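Local coordinates for beta-lactamase Rm3 (Uncultured bacterium, PDB 5IQK), which probably hydrolyses beta-lactam antibiotics with zinc, as a metallo-beta-lactamase of subclass B3, at residues A[219-223]-A[224-228]; A[252-255]-A[256-260]; A[86-89]-A[90-94]. All coordinates share one frame; numbering follows the deposited sequence.

Three short-range contacts show how local bonding shapes different parts of one metallo-beta-lactamase fold. From the N terminus, contact 3 comes first, on helix 86-93, within the crossover from strand 70-74 to strand 96-99. Contact 1 follows much later and closes the tight turn that leaves strand 218-221, an edge strand of the five-stranded sheet. Contact 2 then spans two turns of the C-terminal helix 249-269. All three lie in series, so none encloses or crosses another. Contacts 1 and 2 touch through Tyr253, which packs on Leu219, Ser221 and Ala226; contact 3 lies on the opposite side of the chain's centre, its centre about 24 Å from that of contact 1.

Contact 1: A[219-223]-A[224-228]; sequences LISAH and PEASQ. With ZN (zinc ion), chain D.
The turn after strand 218-221 carries a zinc ligand in this metallo-beta-lactamase fold, and the contact of Ser221 and His223 with Ala226 and Ser227 shapes it. Where the strand gives way to a 3-10 turn, His223 O accepts two bonds, Ser221 OG donating at 2.7 Å and Ala226 N at 3.0 Å. They arrive from opposite faces of the carbonyl plane, so the peptide that follows the zinc ligand is held from both faces. Ser221 OG stands between its own backbone N and carbonyl carbon (chi1 49°), which points it forward, to the carbonyl two residues on. Ser227 OG lies 3.0 Å from Ser221 OG and 3.1 Å from Pro224 O, with one proton for which both can compete. Next to this pair, Leu219 CD2 packs against Ser227 CB at 3.8 Å.

The His223 ring leads away from the turn to the zinc ion, which Asp81, His82 and two waters also bind; NE2 is 2.0 Å from the metal. At the ring edge a third water lies in plane, accepting from ND1. Glu225, its chain bent at chi2, lies in the second shell: its OE1 takes a hydrogen bond from that same water at 2.8 Å.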
loop_
_atom_site.group_PDB
_atom_site.type_symbol
_atom_site.label_atom_id
_atom_site.label_comp_id
_atom_site.label_asym_id
_atom_site.label_seq_id
_atom_site.Cartn_x
_atom_site.Cartn_y
_atom_site.Cartn_z
ATOM N N LEU A 219 8.689 8.070 -2.769
ATOM C CA LEU A 219 7.622 7.146 -3.124
ATOM C C LEU A 219 7.891 5.730 -2.632
ATOM O O LEU A 219 8.969 5.174 -2.847
ATOM C CB LEU A 219 7.418 7.136 -4.642
ATOM C CG LEU A 219 6.442 6.089 -5.193
ATOM C CD1 LEU A 219 5.035 6.393 -4.671
ATOM C CD2 LEU A 219 6.457 6.042 -6.721
ATOM N N ILE A 220 6.886 5.152 -1.975
ATOM C CA ILE A 220 6.839 3.717 -1.739
ATOM C C ILE A 220 5.556 3.166 -2.378
ATOM O O ILE A 220 4.451 3.599 -2.039
ATOM C CB ILE A 220 6.860 3.356 -0.247
ATOM C CG1 ILE A 220 8.059 3.999 0.464
ATOM C CG2 ILE A 220 6.886 1.841 -0.076
ATOM C CD1 ILE A 220 7.725 5.328 1.124
ATOM N N SER A 221 5.696 2.234 -3.310
ATOM C CA SER A 221 4.517 1.597 -3.916
ATOM C C SER A 221 4.136 0.323 -3.161
ATOM O O SER A 221 5.004 -0.374 -2.633
ATOM C CB SER A 221 4.772 1.274 -5.393
ATOM O OG SER A 221 6.009 0.599 -5.531
ATOM N N ALA A 222 2.841 0.013 -3.141
ATOM C CA ALA A 222 2.315 -1.138 -2.408
ATOM C C ALA A 222 3.066 -2.419 -2.775
ATOM O O ALA A 222 3.361 -3.243 -1.907
ATOM C CB ALA A 222 0.814 -1.290 -2.674
ATOM N N HIS A 223 3.392 -2.570 -4.057
ATOM C CA HIS A 223 4.364 -3.588 -4.475
ATOM C C HIS A 223 5.675 -2.851 -4.740
ATOM O O HIS A 223 5.755 -2.074 -5.693
ATOM C CB HIS A 223 3.874 -4.351 -5.726
ATOM C CG HIS A 223 2.760 -5.312 -5.450
ATOM N ND1 HIS A 223 2.939 -6.681 -5.423
ATOM C CD2 HIS A 223 1.447 -5.100 -5.200
ATOM C CE1 HIS A 223 1.789 -7.268 -5.146
ATOM N NE2 HIS A 223 0.863 -6.330 -5.024
ATOM N N PRO A 224 6.696 -3.058 -3.877
ATOM C CA PRO A 224 7.877 -2.180 -3.846
ATOM C C PRO A 224 8.656 -2.103 -5.166
ATOM O O PRO A 224 9.141 -1.024 -5.481
ATOM C CB PRO A 224 8.746 -2.786 -2.724
ATOM C CG PRO A 224 8.265 -4.187 -2.564
ATOM C CD PRO A 224 6.788 -4.132 -2.875
ATOM N N GLU A 225 8.761 -3.190 -5.932
ATOM C CA GLU A 225 9.520 -3.132 -7.177
ATOM C C GLU A 225 8.882 -2.181 -8.194
ATOM O O GLU A 225 9.555 -1.735 -9.119
ATOM C CB GLU A 225 9.676 -4.526 -7.804
ATOM C CG GLU A 225 9.229 -5.676 -6.924
ATOM C CD GLU A 225 7.716 -5.764 -6.806
ATOM O OE1 GLU A 225 7.219 -5.841 -5.665
ATOM O OE2 GLU A 225 7.028 -5.752 -7.851
ATOM N N ALA A 226 7.595 -1.877 -8.032
ATOM C CA ALA A 226 6.925 -0.949 -8.955
ATOM C C ALA A 226 7.429 0.486 -8.764
ATOM O O ALA A 226 7.120 1.370 -9.561
ATOM C CB ALA A 226 5.414 -1.001 -8.785
ATOM N N SER A 227 8.184 0.723 -7.697
ATOM C CA SER A 227 8.832 2.025 -7.519
ATOM C C SER A 227 10.343 1.851 -7.431
ATOM O O SER A 227 11.048 2.721 -6.915
ATOM C CB SER A 227 8.305 2.744 -6.274
ATOM O OG SER A 227 8.622 2.055 -5.070
ATOM N N GLN A 228 10.834 0.722 -7.940
ATOM C CA GLN A 228 12.276 0.426 -7.996
ATOM C C GLN A 228 12.949 0.520 -6.627
ATOM O O GLN A 228 14.089 1.014 -6.506
ATOM C CB GLN A 228 12.992 1.366 -8.972
ATOM C CG GLN A 228 12.441 1.322 -10.401
ATOM C CD GLN A 228 11.227 2.219 -10.561
ATOM O OE1 GLN A 228 11.218 3.348 -10.066
ATOM N NE2 GLN A 228 10.190 1.719 -11.236
HETATM ZN ZN ZN D . -0.982 -6.534 -4.208
HETATM O O HOH W 1 5.309 -7.942 -5.666
HETATM O O HOH W 2 -1.854 -5.115 -5.906
HETATM O O HOH W 3 -2.750 -7.146 -5.181
#

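Contact 2: A[252-255]-A[256-260]; sequences AYVA and AARTL
Helical backbone bonds four residues apart join 252-255 to 256-260: Ala256 N donates to Ala252 O, Ala257 N to Tyr253 O, Arg258 N to Val254 O and Thr259 N to Ala255 O. The Arg258 bond is the shortest of the four at 2.8 Å, its nitrogen nearly along the C=O axis of Val254.

One turn apart on the same flank, Val254 and Arg258 also meet through their side chains. Val254 CG1 lies over one face of the Arg258 guanidinium, displaced toward its rim, 3.5 Å from Arg258 NH2 and 3.7 Å from Arg258 CZ. Arg258 CG sits opposite its own carbonyl carbon (chi1 -79°) and passes 3.4 Å from Val254 O; from there the chain runs extended to NE, which carries the flat group out to the methyl. Its charge is met by a salt bridge from NH2 to Glu212.

Ala255 O serves two donors, because Thr259 OG1 reaches it at 3.1 Å from the face of the carbonyl plane opposite to that used by Thr259 N. This is the familiar way a helical threonine ties its hydroxyl to the preceding turn.

Helix 249-269 lies beside helix 200-212, where Val254, Ala257 and Arg258 rest on Phe208, while Tyr253 packs on Leu219 and Ser221 of strand 218-221 and bonds through OH to Asp179 O.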
loop_
_atom_site.group_PDB
_atom_site.type_symbol
_atom_site.label_atom_id
_atom_site.label_comp_id
_atom_site.label_asym_id
_atom_site.label_seq_id
_atom_site.Cartn_x
_atom_site.Cartn_y
_atom_site.Cartn_z
ATOM N N ALA A 252 6.325 9.015 -12.951
ATOM C CA ALA A 252 6.829 7.847 -13.668
ATOM C C ALA A 252 5.990 6.611 -13.356
ATOM O O ALA A 252 5.779 5.763 -14.214
ATOM C CB ALA A 252 8.287 7.600 -13.319
ATOM N N TYR A 253 5.533 6.522 -12.113
ATOM C CA TYR A 253 4.682 5.434 -11.651
ATOM C C TYR A 253 3.371 5.419 -12.432
ATOM O O TYR A 253 2.903 4.363 -12.891
ATOM C CB TYR A 253 4.422 5.606 -10.159
ATOM C CG TYR A 253 3.614 4.530 -9.463
ATOM C CD1 TYR A 253 4.148 3.272 -9.236
ATOM C CD2 TYR A 253 2.332 4.797 -8.987
ATOM C CE1 TYR A 253 3.419 2.294 -8.561
ATOM C CE2 TYR A 253 1.596 3.831 -8.311
ATOM C CZ TYR A 253 2.143 2.580 -8.109
ATOM O OH TYR A 253 1.419 1.623 -7.433
ATOM N N VAL A 254 2.785 6.599 -12.597
ATOM C CA VAL A 254 1.543 6.713 -13.365
ATOM C C VAL A 254 1.786 6.426 -14.845
ATOM O O VAL A 254 0.986 5.742 -15.495
ATOM C CB VAL A 254 0.913 8.106 -13.213
ATOM C CG1 VAL A 254 -0.282 8.272 -14.169
ATOM C CG2 VAL A 254 0.490 8.331 -11.764
ATOM N N ALA A 255 2.890 6.939 -15.381
ATOM C CA ALA A 255 3.211 6.706 -16.783
ATOM C C ALA A 255 3.293 5.209 -17.094
ATOM O O ALA A 255 2.754 4.754 -18.105
ATOM C CB ALA A 255 4.514 7.396 -17.150
ATOM N N ALA A 256 3.929 4.447 -16.203
ATOM C CA ALA A 256 4.069 3.000 -16.375
ATOM C C ALA A 256 2.722 2.282 -16.308
ATOM O O ALA A 256 2.466 1.332 -17.060
ATOM C CB ALA A 256 5.023 2.433 -15.332
ATOM N N ALA A 257 1.866 2.745 -15.407
ATOM C CA ALA A 257 0.542 2.168 -15.239
ATOM C C ALA A 257 -0.346 2.485 -16.439
ATOM O O ALA A 257 -1.182 1.664 -16.830
ATOM C CB ALA A 257 -0.095 2.671 -13.963
ATOM N N ARG A 258 -0.150 3.661 -17.036
ATOM C CA ARG A 258 -0.902 4.032 -18.237
ATOM C C ARG A 258 -0.547 3.113 -19.389
ATOM O O ARG A 258 -1.415 2.685 -20.162
ATOM C CB ARG A 258 -0.620 5.468 -18.654
ATOM C CG ARG A 258 -1.368 6.498 -17.857
ATOM C CD ARG A 258 -1.250 7.868 -18.498
ATOM N NE ARG A 258 -2.189 8.785 -17.874
ATOM C CZ ARG A 258 -1.845 9.861 -17.181
ATOM N NH1 ARG A 258 -2.791 10.622 -16.646
ATOM N NH2 ARG A 258 -0.567 10.195 -17.053
ATOM N N THR A 259 0.751 2.850 -19.512
ATOM C CA THR A 259 1.275 1.965 -20.537
ATOM C C THR A 259 0.686 0.573 -20.393
ATOM O O THR A 259 0.249 -0.033 -21.382
ATOM C CB THR A 259 2.806 1.895 -20.461
ATOM O OG1 THR A 259 3.338 3.192 -20.748
ATOM C CG2 THR A 259 3.355 0.913 -21.463
ATOM N N LEU A 260 0.674 0.074 -19.160
ATOM C CA LEU A 260 0.084 -1.227 -18.870
ATOM C C LEU A 260 -1.403 -1.220 -19.247
ATOM O O LEU A 260 -1.890 -2.151 -19.896
ATOM C CB LEU A 260 0.285 -1.588 -17.392
ATOM C CG LEU A 260 -0.210 -2.924 -16.824
ATOM C CD1 LEU A 260 0.558 -3.296 -15.575
ATOM C CD2 LEU A 260 -1.695 -2.931 -16.522
#

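Contact 3: A[86-89]-A[90-94]; sequences LAEL and QRRSN
Arg91 doubles back over Ala87 and Glu88 because its CG lies beside the backbone N (chi1 -82°) and the chain, extended at chi2, bends at chi3 (-53°). One face of the guanidinium settles over the preceding turn, with NH1 3.6 Å from Ala87 O and NH2 3.6 Å from Glu88 CA. The Glu88 side chain, extended beyond CG, crosses that of Arg91 at a slant, and the two planar ends are turned only 24° apart. Their charged atoms do not touch: Glu88 OE1 stays 4.8 Å from Arg91 NH2, so any attraction acts at a distance. Glu88 is linked to Arg92 by a water, which donates to Glu88 OE2 at 2.6 Å and accepts a longer bond from Arg92 NH1, lying in plane at the guanidinium edge.

These residues form helix 86-93, part of the beta-alpha-beta crossover from strand 70-74 to strand 96-99 that also carries the zinc ligands His77, His79, Asp81 and His82. Leu86 and Leu89 pack on Ile73 of the first strand, and Leu89 and Arg92 meet Ile57 of helix 53-62.

At the C-terminal end a side chain joins the backbone bonds. Ser93 OG donates to Leu89 O at 2.7 Å and is also bonded to Ala95 N, whereas Ser93 N bonds only weakly to Leu89 O. Asn94 then leaves with positive phi, its N bonded to Gln90 O, while Gln90 NE2 reaches Ala95 O and Asp130 O.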
loop_
_atom_site.group_PDB
_atom_site.type_symbol
_atom_site.label_atom_id
_atom_site.label_comp_id
_atom_site.label_asym_id
_atom_site.label_seq_id
_atom_site.Cartn_x
_atom_site.Cartn_y
_atom_site.Cartn_z
ATOM N N LEU A 86 -3.513 -7.997 8.503
ATOM C CA LEU A 86 -4.066 -6.918 9.330
ATOM C C LEU A 86 -4.695 -7.367 10.650
ATOM O O LEU A 86 -4.521 -6.700 11.664
ATOM C CB LEU A 86 -5.102 -6.134 8.544
ATOM C CG LEU A 86 -4.551 -5.279 7.415
ATOM C CD1 LEU A 86 -5.713 -4.577 6.700
ATOM C CD2 LEU A 86 -3.558 -4.277 7.988
ATOM N N ALA A 87 -5.422 -8.480 10.651
ATOM C CA ALA A 87 -6.043 -8.960 11.890
ATOM C C ALA A 87 -5.007 -9.206 12.990
ATOM O O ALA A 87 -5.229 -8.857 14.162
ATOM C CB ALA A 87 -6.837 -10.226 11.631
ATOM N N GLU A 88 -3.878 -9.800 12.620
ATOM C CA GLU A 88 -2.830 -10.099 13.604
ATOM C C GLU A 88 -2.145 -8.830 14.095
ATOM O O GLU A 88 -1.868 -8.686 15.287
ATOM C CB GLU A 88 -1.790 -11.062 13.015
ATOM C CG GLU A 88 -0.641 -11.383 13.977
ATOM C CD GLU A 88 0.177 -12.599 13.550
ATOM O OE1 GLU A 88 -0.106 -13.170 12.473
ATOM O OE2 GLU A 88 1.104 -12.985 14.298
ATOM N N LEU A 89 -1.861 -7.913 13.175
ATOM C CA LEU A 89 -1.232 -6.654 13.541
ATOM C C LEU A 89 -2.136 -5.862 14.481
ATOM O O LEU A 89 -1.665 -5.275 15.468
ATOM C CB LEU A 89 -0.895 -5.837 12.296
ATOM C CG LEU A 89 0.186 -6.471 11.420
ATOM C CD1 LEU A 89 0.305 -5.744 10.097
ATOM C CD2 LEU A 89 1.535 -6.492 12.166
ATOM N N GLN A 90 -3.434 -5.876 14.202
ATOM C CA GLN A 90 -4.395 -5.221 15.086
ATOM C C GLN A 90 -4.415 -5.854 16.471
ATOM O O GLN A 90 -4.379 -5.150 17.476
ATOM C CB GLN A 90 -5.796 -5.260 14.483
ATOM C CG GLN A 90 -6.899 -4.816 15.436
ATOM C CD GLN A 90 -8.146 -4.405 14.680
ATOM O OE1 GLN A 90 -9.012 -5.233 14.396
ATOM N NE2 GLN A 90 -8.248 -3.119 14.358
ATOM N N ARG A 91 -4.454 -7.180 16.530
ATOM C CA ARG A 91 -4.474 -7.865 17.819
ATOM C C ARG A 91 -3.239 -7.548 18.652
ATOM O O ARG A 91 -3.333 -7.372 19.866
ATOM C CB ARG A 91 -4.587 -9.374 17.631
ATOM C CG ARG A 91 -5.998 -9.871 17.396
ATOM C CD ARG A 91 -6.076 -11.376 17.601
ATOM N NE ARG A 91 -5.075 -12.094 16.812
ATOM C CZ ARG A 91 -5.251 -12.472 15.549
ATOM N NH1 ARG A 91 -6.387 -12.189 14.927
ATOM N NH2 ARG A 91 -4.290 -13.124 14.904
ATOM N N ARG A 92 -2.085 -7.455 17.996
ATOM C CA ARG A 92 -0.822 -7.255 18.713
ATOM C C ARG A 92 -0.603 -5.794 19.115
ATOM O O ARG A 92 0.176 -5.503 20.023
ATOM C CB ARG A 92 0.358 -7.743 17.862
ATOM C CG ARG A 92 0.443 -9.266 17.681
ATOM C CD ARG A 92 0.914 -9.958 18.958
ATOM N NE ARG A 92 2.255 -9.529 19.351
ATOM C CZ ARG A 92 3.379 -10.065 18.883
ATOM N NH1 ARG A 92 3.332 -11.070 18.022
ATOM N NH2 ARG A 92 4.551 -9.603 19.286
ATOM N N SER A 93 -1.273 -4.873 18.429
ATOM C CA SER A 93 -1.104 -3.449 18.713
ATOM C C SER A 93 -2.308 -2.833 19.418
ATOM O O SER A 93 -2.181 -1.814 20.109
ATOM C CB SER A 93 -0.821 -2.688 17.420
ATOM O OG SER A 93 -1.930 -2.766 16.541
ATOM N N ASN A 94 -3.468 -3.458 19.223
ATOM C CA ASN A 94 -4.749 -2.935 19.680
ATOM C C ASN A 94 -5.058 -1.610 18.977
ATOM O O ASN A 94 -5.805 -0.782 19.487
ATOM C CB ASN A 94 -4.755 -2.774 21.210
ATOM C CG ASN A 94 -6.151 -2.717 21.784
ATOM O OD1 ASN A 94 -7.102 -3.198 21.172
ATOM N ND2 ASN A 94 -6.282 -2.138 22.973
HETATM O O HOH W 4 0.873 -12.880 16.896
#